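Local coordinates for kelch domain-containing protein (Colletotrichum graminicola M1.001, PDB 5C86), which probably oxidises alcohols as a copper-dependent oxidase of the galactose oxidase and glyoxal oxidase family, at residues A[273-285]-A[292-304]. Residues are numbered along the deposited sequence; the frame is centred on the assembly and turned at random.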
ATOM      1  N   ASN A 273     -16.052 -16.096  -4.891  1.00 14.89           N
ATOM      2  CA  ASN A 273     -15.687 -15.517  -3.608  1.00 13.83           C
ATOM      3  C   ASN A 273     -14.521 -16.215  -2.995  1.00 13.94           C
ATOM      4  O   ASN A 273     -14.282 -17.425  -3.180  1.00 15.22           O
ATOM      5  CB  ASN A 273     -16.859 -15.621  -2.645  1.00 14.49           C
ATOM      6  CG  ASN A 273     -17.895 -14.553  -2.882  1.00 14.53           C
ATOM      7  OD1 ASN A 273     -18.252 -14.212  -4.008  1.00 16.32           O
ATOM      8  ND2 ASN A 273     -18.336 -13.916  -1.777  1.00 15.04           N
ATOM      9  N   GLY A 274     -13.760 -15.518  -2.146  1.00 12.26           N
ATOM     10  CA  GLY A 274     -12.737 -16.140  -1.388  1.00 13.01           C
ATOM     11  C   GLY A 274     -13.398 -16.992  -0.247  1.00 12.27           C
ATOM     12  O   GLY A 274     -14.600 -16.945  -0.047  1.00 14.93           O
ATOM     13  N   LYS A 275     -12.602 -17.834   0.395  1.00 14.28           N
ATOM     14  CA  LYS A 275     -13.141 -18.672   1.423  1.00 15.07           C
ATOM     15  C   LYS A 275     -13.484 -17.897   2.685  1.00 15.95           C
ATOM     16  O   LYS A 275     -14.384 -18.289   3.433  1.00 19.19           O
ATOM     17  CB  LYS A 275     -12.157 -19.708   1.760  1.00 18.36           C
ATOM     18  CG  LYS A 275     -12.629 -20.723   2.749  1.00 25.08           C
ATOM     19  CD  LYS A 275     -11.546 -21.798   2.973  0.80 27.13           C
ATOM     20  CE  LYS A 275     -12.025 -23.048   3.727  0.70 29.07           C
ATOM     21  NZ  LYS A 275     -13.242 -22.847   4.522  0.65 30.91           N
ATOM     22  N   TYR A 276     -12.818 -16.780   2.942  1.00 14.11           N
ATOM     23  CA  TYR A 276     -12.970 -16.073   4.212  1.00 13.89           C
ATOM     24  C   TYR A 276     -13.400 -14.655   3.989  1.00 13.88           C
ATOM     25  O   TYR A 276     -12.670 -13.880   3.323  1.00 13.89           O
ATOM     26  CB  TYR A 276     -11.653 -16.152   4.955  1.00 13.59           C
ATOM     27  CG  TYR A 276     -11.187 -17.542   5.245  1.00 17.46           C
ATOM     28  CD1 TYR A 276     -11.882 -18.352   6.168  1.00 18.77           C
ATOM     29  CD2 TYR A 276     -10.047 -18.077   4.631  1.00 17.78           C
ATOM     30  CE1 TYR A 276     -11.465 -19.638   6.408  1.00 18.60           C
ATOM     31  CE2 TYR A 276      -9.642 -19.341   4.882  1.00 19.43           C
ATOM     32  CZ  TYR A 276     -10.351 -20.107   5.780  1.00 21.33           C
ATOM     33  OH  TYR A 276      -9.931 -21.422   6.019  1.00 25.40           O
ATOM     34  N   ASN A 277     -14.540 -14.273   4.521  1.00 13.57           N
ATOM     35  CA  ASN A 277     -14.989 -12.863   4.466  1.00 12.90           C
ATOM     36  C   ASN A 277     -14.142 -11.992   5.401  1.00 13.88           C
ATOM     37  O   ASN A 277     -13.757 -12.421   6.500  1.00 14.40           O
ATOM     38  CB  ASN A 277     -16.435 -12.708   4.762  1.00 13.10           C
ATOM     39  CG  ASN A 277     -16.867 -13.337   6.092  1.00 14.32           C
ATOM     40  OD1 ASN A 277     -16.431 -14.419   6.469  1.00 15.74           O
ATOM     41  ND2 ASN A 277     -17.757 -12.627   6.792  1.00 14.89           N
ATOM     42  N   ARG A 278     -13.683 -10.856   4.882  1.00 11.82           N
ATOM     43  CA  ARG A 278     -12.746 -10.001   5.624  1.00 12.04           C
ATOM     44  C   ARG A 278     -13.065  -8.552   5.570  1.00 11.21           C
ATOM     45  O   ARG A 278     -13.224  -7.963   4.465  1.00 11.91           O
ATOM     46  CB  ARG A 278     -11.327 -10.112   5.049  1.00 10.86           C
ATOM     47  CG  ARG A 278     -10.771 -11.543   5.047  1.00 11.92           C
ATOM     48  CD  ARG A 278      -9.416 -11.600   4.335  1.00 11.63           C
ATOM     49  NE  ARG A 278      -9.048 -12.946   3.913  1.00 12.27           N
ATOM     50  CZ  ARG A 278      -8.372 -13.835   4.625  1.00 12.13           C
ATOM     51  NH1 ARG A 278      -7.917 -13.526   5.811  1.00 12.15           N
ATOM     52  NH2 ARG A 278      -8.138 -15.039   4.121  1.00 12.70           N
ATOM     53  N   GLY A 279     -13.088  -7.905   6.744  1.00 11.15           N
ATOM     54  CA  GLY A 279     -13.039  -6.455   6.912  1.00 11.52           C
ATOM     55  C   GLY A 279     -11.822  -6.116   7.759  1.00 11.86           C
ATOM     56  O   GLY A 279     -11.500  -6.822   8.735  1.00 12.38           O
ATOM     57  N   PHE A 280     -11.106  -5.093   7.323  1.00 11.66           N
ATOM     58  CA  PHE A 280      -9.834  -4.675   7.994  1.00 11.48           C
ATOM     59  C   PHE A 280      -8.649  -5.578   7.663  1.00 12.32           C
ATOM     60  O   PHE A 280      -7.605  -5.505   8.330  1.00 13.16           O
ATOM     61  CB  PHE A 280      -9.935  -4.467   9.546  1.00 11.22           C
ATOM     62  CG  PHE A 280     -11.125  -3.661   9.991  1.00 12.24           C
ATOM     63  CD1 PHE A 280     -11.448  -2.428   9.440  1.00 12.37           C
ATOM     64  CD2 PHE A 280     -11.991  -4.178  10.968  1.00 13.04           C
ATOM     65  CE1 PHE A 280     -12.583  -1.732   9.833  1.00 12.99           C
ATOM     66  CE2 PHE A 280     -13.126  -3.452  11.356  1.00 14.00           C
ATOM     67  CZ  PHE A 280     -13.430  -2.261  10.745  1.00 12.84           C
ATOM     68  N   ALA A 281      -8.738  -6.341   6.576  1.00 10.93           N
ATOM     69  CA  ALA A 281      -7.589  -7.077   6.071  1.00 11.67           C
ATOM     70  C   ALA A 281      -6.622  -6.179   5.352  1.00 10.90           C
ATOM     71  O   ALA A 281      -6.853  -4.970   5.208  1.00 12.39           O
ATOM     72  CB  ALA A 281      -7.960  -8.262   5.199  1.00 11.57           C
ATOM     73  N   ASN A 282      -5.457  -6.750   4.960  1.00 10.93           N
ATOM     74  CA  ASN A 282      -4.514  -6.093   4.089  1.00 11.65           C
ATOM     75  C   ASN A 282      -4.249  -6.974   2.899  1.00 11.97           C
ATOM     76  O   ASN A 282      -4.314  -8.187   2.996  1.00 13.10           O
ATOM     77  CB  ASN A 282      -3.197  -5.816   4.763  1.00 11.29           C
ATOM     78  CG  ASN A 282      -3.279  -4.726   5.820  1.00 12.76           C
ATOM     79  OD1 ASN A 282      -3.036  -3.579   5.501  1.00 15.50           O
ATOM     80  ND2 ASN A 282      -3.649  -5.060   7.034  1.00 12.77           N
ATOM     81  N   ALA A 283      -4.009  -6.361   1.744  1.00 11.74           N
ATOM     82  CA  ALA A 283      -3.646  -7.126   0.561  1.00 12.09           C
ATOM     83  C   ALA A 283      -2.325  -6.649   0.008  1.00 11.86           C
ATOM     84  O   ALA A 283      -2.101  -5.454  -0.029  1.00 12.96           O
ATOM     85  CB  ALA A 283      -4.686  -6.988  -0.522  1.00 12.58           C
ATOM     86  N   VAL A 284      -1.470  -7.575  -0.391  1.00  9.37           N
ATOM     87  CA  VAL A 284      -0.118  -7.269  -0.813  1.00 10.90           C
ATOM     88  C   VAL A 284       0.151  -7.933  -2.141  1.00 10.25           C
ATOM     89  O   VAL A 284       0.051  -9.140  -2.254  1.00 10.12           O
ATOM     90  CB  VAL A 284       0.916  -7.700   0.248  1.00 12.49           C
ATOM     91  CG1 VAL A 284       2.338  -7.444  -0.262  1.00 11.73           C
ATOM     92  CG2 VAL A 284       0.695  -6.942   1.563  1.00 13.71           C
ATOM     93  N   VAL A 285       0.569  -7.143  -3.138  1.00  9.59           N
ATOM     94  CA  VAL A 285       1.020  -7.701  -4.417  1.00  9.45           C
ATOM     95  C   VAL A 285       2.492  -8.115  -4.347  1.00 10.22           C
ATOM     96  O   VAL A 285       3.302  -7.393  -3.815  1.00 11.61           O
ATOM     97  CB  VAL A 285       0.721  -6.823  -5.655  1.00 10.83           C
ATOM     98  CG1 VAL A 285       1.479  -5.550  -5.684  1.00 12.21           C
ATOM     99  CG2 VAL A 285       0.986  -7.575  -6.984  1.00 12.23           C
ATOM    100  N   TRP A 292      -1.490 -11.522  -1.772  1.00 10.92           N
ATOM    101  CA  TRP A 292      -1.763 -12.197  -0.459  1.00 10.59           C
ATOM    102  C   TRP A 292      -2.720 -11.329   0.329  1.00 11.28           C
ATOM    103  O   TRP A 292      -2.483 -10.105   0.421  1.00 11.18           O
ATOM    104  CB  TRP A 292      -0.493 -12.307   0.241  1.00 11.61           C
ATOM    105  CG  TRP A 292      -0.488 -13.172   1.485  1.00 11.13           C
ATOM    106  CD1 TRP A 292      -0.804 -14.461   1.540  1.00 12.69           C
ATOM    107  CD2 TRP A 292      -0.015 -12.778   2.771  1.00 10.82           C
ATOM    108  NE1 TRP A 292      -0.534 -14.954   2.813  1.00 11.46           N
ATOM    109  CE2 TRP A 292      -0.066 -13.940   3.575  1.00 11.68           C
ATOM    110  CE3 TRP A 292       0.471 -11.603   3.315  1.00 11.77           C
ATOM    111  CZ2 TRP A 292       0.405 -13.929   4.879  1.00 12.63           C
ATOM    112  CZ3 TRP A 292       0.971 -11.628   4.629  1.00 11.79           C
ATOM    113  CH2 TRP A 292       0.923 -12.798   5.352  1.00 12.71           C
ATOM    114  N   VAL A 293      -3.761 -11.948   0.849  1.00 11.02           N
ATOM    115  CA  VAL A 293      -4.816 -11.286   1.613  1.00 10.74           C
ATOM    116  C   VAL A 293      -4.734 -11.826   3.010  1.00 11.25           C
ATOM    117  O   VAL A 293      -4.991 -13.025   3.192  1.00 11.23           O
ATOM    118  CB  VAL A 293      -6.205 -11.462   1.014  1.00 11.81           C
ATOM    119  CG1 VAL A 293      -7.168 -10.611   1.757  1.00 13.10           C
ATOM    120  CG2 VAL A 293      -6.186 -11.035  -0.482  1.00 13.35           C
ATOM    121  N   VAL A 294      -4.410 -10.964   3.966  1.00 10.64           N
ATOM    122  CA  VAL A 294      -4.133 -11.436   5.326  1.00 11.12           C
ATOM    123  C   VAL A 294      -4.983 -10.678   6.367  1.00 11.06           C
ATOM    124  O   VAL A 294      -5.190  -9.451   6.286  1.00 11.16           O
ATOM    125  CB  VAL A 294      -2.651 -11.252   5.689  1.00 11.07           C
ATOM    126  CG1 VAL A 294      -2.096  -9.877   5.414  1.00 11.12           C
ATOM    127  CG2 VAL A 294      -2.321 -11.721   7.123  1.00 12.96           C
ATOM    128  N   GLY A 295      -5.494 -11.459   7.327  1.00 10.89           N
ATOM    129  CA  GLY A 295      -6.194 -10.874   8.474  1.00 11.73           C
ATOM    130  C   GLY A 295      -7.615 -10.507   8.168  1.00 10.92           C
ATOM    131  O   GLY A 295      -8.276 -11.051   7.275  1.00 11.96           O
ATOM    132  N   GLY A 296      -8.092  -9.497   8.915  1.00 11.26           N
ATOM    133  CA  GLY A 296      -9.494  -9.100   8.844  1.00 12.26           C
ATOM    134  C   GLY A 296     -10.399  -9.940   9.739  1.00 12.31           C
ATOM    135  O   GLY A 296     -10.015 -10.995  10.231  1.00 11.79           O
ATOM    136  N   MET A 297     -11.602  -9.448   9.902  1.00 11.89           N
ATOM    137  CA  MET A 297     -12.645 -10.129  10.710  1.00 12.13           C
ATOM    138  C   MET A 297     -13.931 -10.226   9.981  1.00 13.12           C
ATOM    139  O   MET A 297     -14.139  -9.568   8.946  1.00 12.26           O
ATOM    140  CB  MET A 297     -12.810  -9.343  12.025  1.00 13.41           C
ATOM    141  CG  MET A 297     -13.438  -7.973  11.869  1.00 14.22           C
ATOM    142  SD  MET A 297     -13.143  -6.780  13.198  1.00 13.97           S
ATOM    143  CE  MET A 297     -13.900  -7.596  14.627  1.00 14.61           C
ATOM    144  N   GLN A 298     -14.851 -11.014  10.539  1.00 12.92           N
ATOM    145  CA  GLN A 298     -16.162 -11.202   9.952  1.00 13.62           C
ATOM    146  C   GLN A 298     -17.137 -10.143  10.331  1.00 15.47           C
ATOM    147  O   GLN A 298     -17.545  -9.322   9.515  1.00 17.71           O
ATOM    148  CB  GLN A 298     -16.703 -12.595  10.350  1.00 14.72           C
ATOM    149  CG  GLN A 298     -15.766 -13.694   9.914  1.00 16.02           C
ATOM    150  CD  GLN A 298     -16.377 -15.020  10.203  1.00 21.75           C
ATOM    151  OE1 GLN A 298     -16.485 -15.399  11.330  1.00 24.02           O
ATOM    152  NE2 GLN A 298     -16.820 -15.688   9.185  1.00 20.07           N
ATOM    153  N   LYS A 299     -17.537 -10.073  11.597  1.00 14.84           N
ATOM    154  CA  LYS A 299     -18.443  -9.011  12.018  1.00 15.42           C
ATOM    155  C   LYS A 299     -17.647  -7.789  12.470  1.00 15.54           C
ATOM    156  O   LYS A 299     -16.882  -7.861  13.458  1.00 15.32           O
ATOM    157  CB  LYS A 299     -19.364  -9.546  13.115  1.00 16.92           C
ATOM    158  CG  LYS A 299     -20.279  -8.519  13.781  1.00 21.31           C
ATOM    159  CD  LYS A 299     -21.381  -8.066  12.861  1.00 27.04           C
ATOM    160  CE  LYS A 299     -22.416  -7.209  13.588  0.80 31.43           C
ATOM    161  NZ  LYS A 299     -23.475  -7.979  14.294  0.65 34.75           N
ATOM    162  N   MET A 300     -17.778  -6.688  11.749  1.00 13.04           N
ATOM    163  CA  MET A 300     -16.747  -5.621  11.883  1.00 13.02           C
ATOM    164  C   MET A 300     -17.035  -4.764  13.120  1.00 13.45           C
ATOM    165  O   MET A 300     -18.030  -4.063  13.136  1.00 13.83           O
ATOM    166  CB  MET A 300     -16.707  -4.800  10.603  1.00 13.38           C
ATOM    167  CG  MET A 300     -16.130  -5.618   9.447  1.00 14.97           C
ATOM    168  SD  MET A 300     -16.464  -4.823   7.839  1.00 14.35           S
ATOM    169  CE  MET A 300     -15.451  -3.409   7.994  1.00 14.74           C
ATOM    170  N   TRP A 301     -16.023  -4.737  13.997  1.00 12.76           N
ATOM    171  CA  TRP A 301     -15.968  -3.852  15.164  1.00 14.36           C
ATOM    172  C   TRP A 301     -14.537  -3.401  15.380  1.00 13.70           C
ATOM    173  O   TRP A 301     -13.582  -4.162  15.109  1.00 14.14           O
ATOM    174  CB  TRP A 301     -16.430  -4.544  16.431  1.00 16.25           C
ATOM    175  CG  TRP A 301     -17.865  -4.980  16.450  1.00 15.52           C
ATOM    176  CD1 TRP A 301     -18.264  -6.239  16.538  1.00 17.70           C
ATOM    177  CD2 TRP A 301     -19.066  -4.177  16.336  1.00 15.26           C
ATOM    178  NE1 TRP A 301     -19.628  -6.296  16.572  1.00 19.66           N
ATOM    179  CE2 TRP A 301     -20.132  -5.043  16.366  1.00 17.19           C
ATOM    180  CE3 TRP A 301     -19.323  -2.802  16.199  1.00 15.00           C
ATOM    181  CZ2 TRP A 301     -21.469  -4.577  16.285  1.00 16.60           C
ATOM    182  CZ3 TRP A 301     -20.648  -2.354  16.119  1.00 17.33           C
ATOM    183  CH2 TRP A 301     -21.680  -3.267  16.158  1.00 16.82           C
ATOM    184  N   LEU A 302     -14.401  -2.199  15.872  1.00 13.28           N
ATOM    185  CA  LEU A 302     -13.084  -1.608  16.073  1.00 13.83           C
ATOM    186  C   LEU A 302     -12.439  -2.138  17.365  1.00 15.24           C
ATOM    187  O   LEU A 302     -13.129  -2.464  18.333  1.00 16.43           O
ATOM    188  CB  LEU A 302     -13.148  -0.094  16.075  1.00 14.88           C
ATOM    189  CG  LEU A 302     -13.901   0.593  14.932  1.00 16.21           C
ATOM    190  CD1 LEU A 302     -13.652   2.058  14.927  1.00 15.64           C
ATOM    191  CD2 LEU A 302     -13.458  -0.006  13.604  1.00 16.65           C
ATOM    192  N   PHE A 303     -11.123  -2.237  17.358  1.00 15.96           N
ATOM    193  CA  PHE A 303     -10.362  -2.534  18.587  1.00 14.57           C
ATOM    194  C   PHE A 303     -10.822  -3.843  19.209  1.00 17.50           C
ATOM    195  O   PHE A 303     -10.992  -3.976  20.472  1.00 18.71           O
ATOM    196  CB  PHE A 303     -10.501  -1.375  19.589  1.00 15.22           C
ATOM    197  CG  PHE A 303     -10.106  -0.068  19.017  1.00 14.43           C
ATOM    198  CD1 PHE A 303      -8.773   0.247  18.750  1.00 14.95           C
ATOM    199  CD2 PHE A 303     -11.043   0.859  18.674  1.00 13.59           C
ATOM    200  CE1 PHE A 303      -8.448   1.474  18.187  1.00 15.25           C
ATOM    201  CE2 PHE A 303     -10.711   2.051  18.081  1.00 14.74           C
ATOM    202  CZ  PHE A 303      -9.423   2.358  17.809  1.00 14.93           C
ATOM    203  N   SER A 304     -11.048  -4.831  18.352  1.00 15.38           N
ATOM    204  CA  SER A 304     -11.639  -6.066  18.697  1.00 15.89           C
ATOM    205  C   SER A 304     -10.942  -7.231  18.029  1.00 19.35           C
ATOM    206  O   SER A 304     -10.734  -7.218  16.784  1.00 16.93           O
ATOM    207  CB  SER A 304     -13.113  -6.086  18.272  1.00 16.87           C
ATOM    208  OG  SER A 304     -13.712  -7.275  18.696  1.00 19.58           O
TER
HETATM  209  O   HOH W   1      -4.189  -7.688   8.218  1.00 12.43           O
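Asn277 meets Gln298 where the antiparallel hairpin of strands 282-285 and 291-294, the first two strands of a four-stranded kelch propeller blade, runs on into loops. Gln298 NE2 lies 3.0 Å from Asn277 OD1, on a carbonyl lone pair with an almost straight N-H...O angle of 174°, although the two amide planes are 65° apart. Arg278, extended from CG to NE, brings NH1 to 2.9 Å from Gly295 O, in the guanidinium plane. Val293 O lies over the centre of one guanidinium face and Tyr276 CB toward the rim of the opposite face; NH2 forms a salt bridge with Glu313 OE1 and a hydrogen bond to Thr311 O, so at least three acceptors hold the group's rotation. Gly279 and Met297 exchange two backbone bonds, a single antiparallel hydrogen-bonded pair. At the edge of the Phe280 ring Met297 SD makes a Met-aromatic contact, 3.6 Å from CD2, while Met300, bent at chi3 (68°), lays CE over one face in a CH-pi contact, 4.0 Å from the ring centroid. Leu302 CD2 reaches Phe280 CZ at 3.6 Å, and the Leu302 side chain is about 6 Å from that of the copper ligand Tyr120, which places this cluster beside the metal site, empty here. From Asn282 to Val284 regular pairing resumes. Val294 O accepts from Asn282 N and also from a water 2.8 Å away, which in turn accepts from Asn282 ND2.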